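Long-range contact in arginase (Thermus thermophilus, PDB 2EF5), which probably hydrolyses L-arginine to L-ornithine and urea, using two manganese ions per subunit: residues A[93-105]-A[132-144]. Numbering follows the deposited sequence.
Sequences GGDHSLSMGSVAG and GNVHGMPLAVLSG. With MN (manganese (II) ion), chain H.
Leu142 of helix 138-142 packs against helix 99-105 as a knob in the hole formed by Ser99, Met100, Val103 and Ala104. Its two methyls divide the work: CD2 lies 3.6 Å from Val103 CB and equally near the carbonyl O of Met100, while CD1 meets Val103 CG2 at 3.7 Å. Met100, one wall of that hole, reaches across in return. Met100 CG lies 3.8 Å from Pro138 CB. Its SD, at the end of an extended chi2, lies 3.7 Å from Val141 CG1; the bend at chi3 (-69°) then turns CE onto Val134 CG1 at 4.0 Å. This apolar wedge is the tight part, and the helix axes run 9.3 Å apart at an angle of 38°.

The margin at the partly exposed His135 is more polar, and there the Asp95-His135 side-chain pair is loose. Asp95 OD1 approaches His135 CD2 obliquely at 3.7 Å, without a salt bridge, while OD2 bonds to Leu12 N. The backbone O of His96 lies on the Pro138 ring. The His96 imidazole binds manganese through ND1, 2.2 Å, with Asp118, Asp122 and Asp217; His96 NE2 hydrogen-bonds to Ser215 OG, which probably fixes the ring's rotation.

In this alpha/beta arginase fold, the turn after strand 87-93 of the eight-stranded parallel sheet thus supplies a histidine ligand of the two-manganese centre. The contact lies between Trp116 of strand 113-117, which touches Pro138 and Leu142, and helices 66-81 and 148-154, whose Ile69, Leu150 and Phe154 pack around Met100.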
loop_
_atom_site.group_PDB
_atom_site.type_symbol
_atom_site.label_atom_id
_atom_site.label_comp_id
_atom_site.label_asym_id
_atom_site.label_seq_id
_atom_site.Cartn_x
_atom_site.Cartn_y
_atom_site.Cartn_z
ATOM N N GLY A 93 28.254 27.173 -18.842
ATOM C CA GLY A 93 27.407 27.107 -19.998
ATOM C C GLY A 93 26.181 27.949 -20.117
ATOM O O GLY A 93 25.853 28.807 -19.291
ATOM N N GLY A 94 25.549 27.690 -21.251
ATOM C CA GLY A 94 24.296 28.278 -21.603
ATOM C C GLY A 94 23.523 26.982 -21.473
ATOM O O GLY A 94 23.453 26.430 -20.371
ATOM N N ASP A 95 23.016 26.466 -22.590
ATOM C CA ASP A 95 22.237 25.231 -22.605
ATOM C C ASP A 95 22.898 24.050 -21.924
ATOM O O ASP A 95 24.099 23.832 -22.064
ATOM C CB ASP A 95 21.933 24.793 -24.043
ATOM C CG ASP A 95 21.195 25.841 -24.834
ATOM O OD1 ASP A 95 20.317 26.510 -24.253
ATOM O OD2 ASP A 95 21.482 25.978 -26.043
ATOM N N HIS A 96 22.089 23.258 -21.228
ATOM C CA HIS A 96 22.588 22.065 -20.561
ATOM C C HIS A 96 23.012 21.034 -21.611
ATOM O O HIS A 96 23.640 20.028 -21.288
ATOM C CB HIS A 96 21.504 21.468 -19.664
ATOM C CG HIS A 96 22.061 20.740 -18.477
ATOM N ND1 HIS A 96 21.310 20.507 -17.338
ATOM C CD2 HIS A 96 23.290 20.261 -18.233
ATOM C CE1 HIS A 96 22.078 19.919 -16.440
ATOM N NE2 HIS A 96 23.282 19.754 -16.947
ATOM N N SER A 97 22.655 21.292 -22.866
ATOM C CA SER A 97 23.009 20.407 -23.975
ATOM C C SER A 97 24.517 20.209 -24.026
ATOM O O SER A 97 24.991 19.167 -24.457
ATOM C CB SER A 97 22.551 21.005 -25.308
ATOM O OG SER A 97 21.145 21.151 -25.362
ATOM N N LEU A 98 25.265 21.220 -23.586
ATOM C CA LEU A 98 26.725 21.152 -23.590
ATOM C C LEU A 98 27.255 19.961 -22.801
ATOM O O LEU A 98 28.375 19.500 -23.040
ATOM C CB LEU A 98 27.320 22.450 -23.025
ATOM C CG LEU A 98 27.090 22.751 -21.539
ATOM C CD1 LEU A 98 28.037 21.931 -20.670
ATOM C CD2 LEU A 98 27.331 24.233 -21.295
ATOM N N SER A 99 26.456 19.456 -21.866
ATOM C CA SER A 99 26.889 18.321 -21.057
ATOM C C SER A 99 27.142 17.050 -21.860
ATOM O O SER A 99 27.873 16.174 -21.400
ATOM C CB SER A 99 25.881 18.038 -19.937
ATOM O OG SER A 99 25.939 19.061 -18.946
ATOM N N MET A 100 26.550 16.942 -23.048
ATOM C CA MET A 100 26.778 15.758 -23.867
ATOM C C MET A 100 28.265 15.719 -24.192
ATOM O O MET A 100 28.882 14.657 -24.213
ATOM C CB MET A 100 25.964 15.826 -25.163
ATOM C CG MET A 100 24.458 15.788 -24.967
ATOM S SD MET A 100 23.544 15.767 -26.534
ATOM C CE MET A 100 23.863 17.403 -27.139
ATOM N N GLY A 101 28.831 16.893 -24.440
ATOM C CA GLY A 101 30.245 16.980 -24.751
ATOM C C GLY A 101 31.134 17.029 -23.519
ATOM O O GLY A 101 32.216 16.438 -23.510
ATOM N N SER A 102 30.689 17.717 -22.467
ATOM C CA SER A 102 31.510 17.825 -21.264
ATOM C C SER A 102 31.687 16.496 -20.546
ATOM O O SER A 102 32.811 16.139 -20.179
ATOM C CB SER A 102 30.943 18.874 -20.295
ATOM O OG SER A 102 29.718 18.460 -19.727
ATOM N N VAL A 103 30.598 15.756 -20.355
ATOM C CA VAL A 103 30.680 14.472 -19.668
ATOM C C VAL A 103 31.487 13.465 -20.478
ATOM O O VAL A 103 32.388 12.821 -19.945
ATOM C CB VAL A 103 29.273 13.890 -19.377
ATOM C CG1 VAL A 103 29.399 12.525 -18.703
ATOM C CG2 VAL A 103 28.499 14.843 -18.468
ATOM N N ALA A 104 31.172 13.345 -21.766
ATOM C CA ALA A 104 31.877 12.420 -22.647
ATOM C C ALA A 104 33.360 12.768 -22.708
ATOM O O ALA A 104 34.216 11.884 -22.706
ATOM C CB ALA A 104 31.273 12.466 -24.050
ATOM N N GLY A 105 33.661 14.060 -22.757
ATOM C CA GLY A 105 35.042 14.493 -22.822
ATOM C C GLY A 105 35.784 14.303 -21.513
ATOM O O GLY A 105 36.896 13.779 -21.504
ATOM N N GLY A 132 10.766 19.507 -28.643
ATOM C CA GLY A 132 11.910 19.182 -29.497
ATOM C C GLY A 132 13.230 19.821 -29.070
ATOM O O GLY A 132 14.227 19.717 -29.785
ATOM N N ASN A 133 13.248 20.475 -27.914
ATOM C CA ASN A 133 14.475 21.108 -27.437
ATOM C C ASN A 133 15.522 20.070 -27.054
ATOM O O ASN A 133 15.266 19.184 -26.236
ATOM C CB ASN A 133 14.176 22.003 -26.233
ATOM C CG ASN A 133 13.492 23.292 -26.622
ATOM O OD1 ASN A 133 12.824 23.921 -25.802
ATOM N ND2 ASN A 133 13.665 23.704 -27.874
ATOM N N VAL A 134 16.702 20.183 -27.649
ATOM C CA VAL A 134 17.776 19.249 -27.360
ATOM C C VAL A 134 18.279 19.394 -25.924
ATOM O O VAL A 134 18.684 18.410 -25.307
ATOM C CB VAL A 134 18.960 19.444 -28.330
ATOM C CG1 VAL A 134 20.098 18.494 -27.961
ATOM C CG2 VAL A 134 18.502 19.186 -29.766
ATOM N N HIS A 135 18.248 20.610 -25.384
ATOM C CA HIS A 135 18.721 20.807 -24.020
ATOM C C HIS A 135 17.835 20.107 -22.993
ATOM O O HIS A 135 18.062 20.203 -21.786
ATOM C CB HIS A 135 18.879 22.303 -23.701
ATOM C CG HIS A 135 17.673 23.136 -24.011
ATOM N ND1 HIS A 135 16.486 23.018 -23.321
ATOM C CD2 HIS A 135 17.497 24.151 -24.893
ATOM C CE1 HIS A 135 15.632 23.927 -23.761
ATOM N NE2 HIS A 135 16.222 24.627 -24.713
ATOM N N GLY A 136 16.837 19.384 -23.488
ATOM C CA GLY A 136 15.948 18.641 -22.615
ATOM C C GLY A 136 16.193 17.153 -22.805
ATOM O O GLY A 136 15.416 16.321 -22.342
ATOM N N MET A 137 17.288 16.812 -23.487
ATOM C CA MET A 137 17.632 15.413 -23.755
ATOM C C MET A 137 19.091 14.999 -23.482
ATOM O O MET A 137 19.427 13.826 -23.639
ATOM C CB MET A 137 17.343 15.071 -25.227
ATOM C CG MET A 137 16.248 15.881 -25.896
ATOM S SD MET A 137 16.134 15.522 -27.676
ATOM C CE MET A 137 14.371 15.700 -27.937
ATOM N N PRO A 138 19.961 15.930 -23.043
ATOM C CA PRO A 138 21.356 15.533 -22.809
ATOM C C PRO A 138 21.655 14.328 -21.925
ATOM O O PRO A 138 22.533 13.532 -22.253
ATOM C CB PRO A 138 21.995 16.817 -22.278
ATOM C CG PRO A 138 20.880 17.456 -21.535
ATOM C CD PRO A 138 19.715 17.276 -22.489
ATOM N N LEU A 139 20.955 14.195 -20.802
ATOM C CA LEU A 139 21.217 13.070 -19.914
ATOM C C LEU A 139 20.799 11.763 -20.571
ATOM O O LEU A 139 21.440 10.739 -20.378
ATOM C CB LEU A 139 20.495 13.243 -18.573
ATOM C CG LEU A 139 20.839 12.204 -17.491
ATOM C CD1 LEU A 139 22.350 12.100 -17.324
ATOM C CD2 LEU A 139 20.197 12.602 -16.171
ATOM N N ALA A 140 19.718 11.799 -21.341
ATOM C CA ALA A 140 19.257 10.601 -22.038
ATOM C C ALA A 140 20.353 10.217 -23.025
ATOM O O ALA A 140 20.839 9.090 -23.018
ATOM C CB ALA A 140 17.958 10.885 -22.772
ATOM N N VAL A 141 20.754 11.172 -23.859
ATOM C CA VAL A 141 21.804 10.945 -24.847
ATOM C C VAL A 141 23.044 10.341 -24.188
ATOM O O VAL A 141 23.562 9.317 -24.636
ATOM C CB VAL A 141 22.208 12.268 -25.542
ATOM C CG1 VAL A 141 23.430 12.048 -26.422
ATOM C CG2 VAL A 141 21.051 12.787 -26.372
ATOM N N LEU A 142 23.525 10.976 -23.124
ATOM C CA LEU A 142 24.700 10.477 -22.422
ATOM C C LEU A 142 24.482 9.040 -21.977
ATOM O O LEU A 142 25.433 8.261 -21.881
ATOM C CB LEU A 142 25.007 11.345 -21.199
ATOM C CG LEU A 142 25.627 12.712 -21.490
ATOM C CD1 LEU A 142 25.564 13.583 -20.240
ATOM C CD2 LEU A 142 27.079 12.535 -21.947
ATOM N N SER A 143 23.229 8.693 -21.704
ATOM C CA SER A 143 22.889 7.343 -21.266
ATOM C C SER A 143 22.671 6.398 -22.445
ATOM O O SER A 143 22.340 5.225 -22.252
ATOM C CB SER A 143 21.633 7.370 -20.392
ATOM O OG SER A 143 21.873 8.072 -19.183
ATOM N N GLY A 144 22.853 6.915 -23.658
ATOM C CA GLY A 144 22.690 6.100 -24.849
ATOM C C GLY A 144 21.296 6.033 -25.446
ATOM O O GLY A 144 21.019 5.154 -26.256
HETATM MN MN MN H . 19.137 20.803 -17.122
#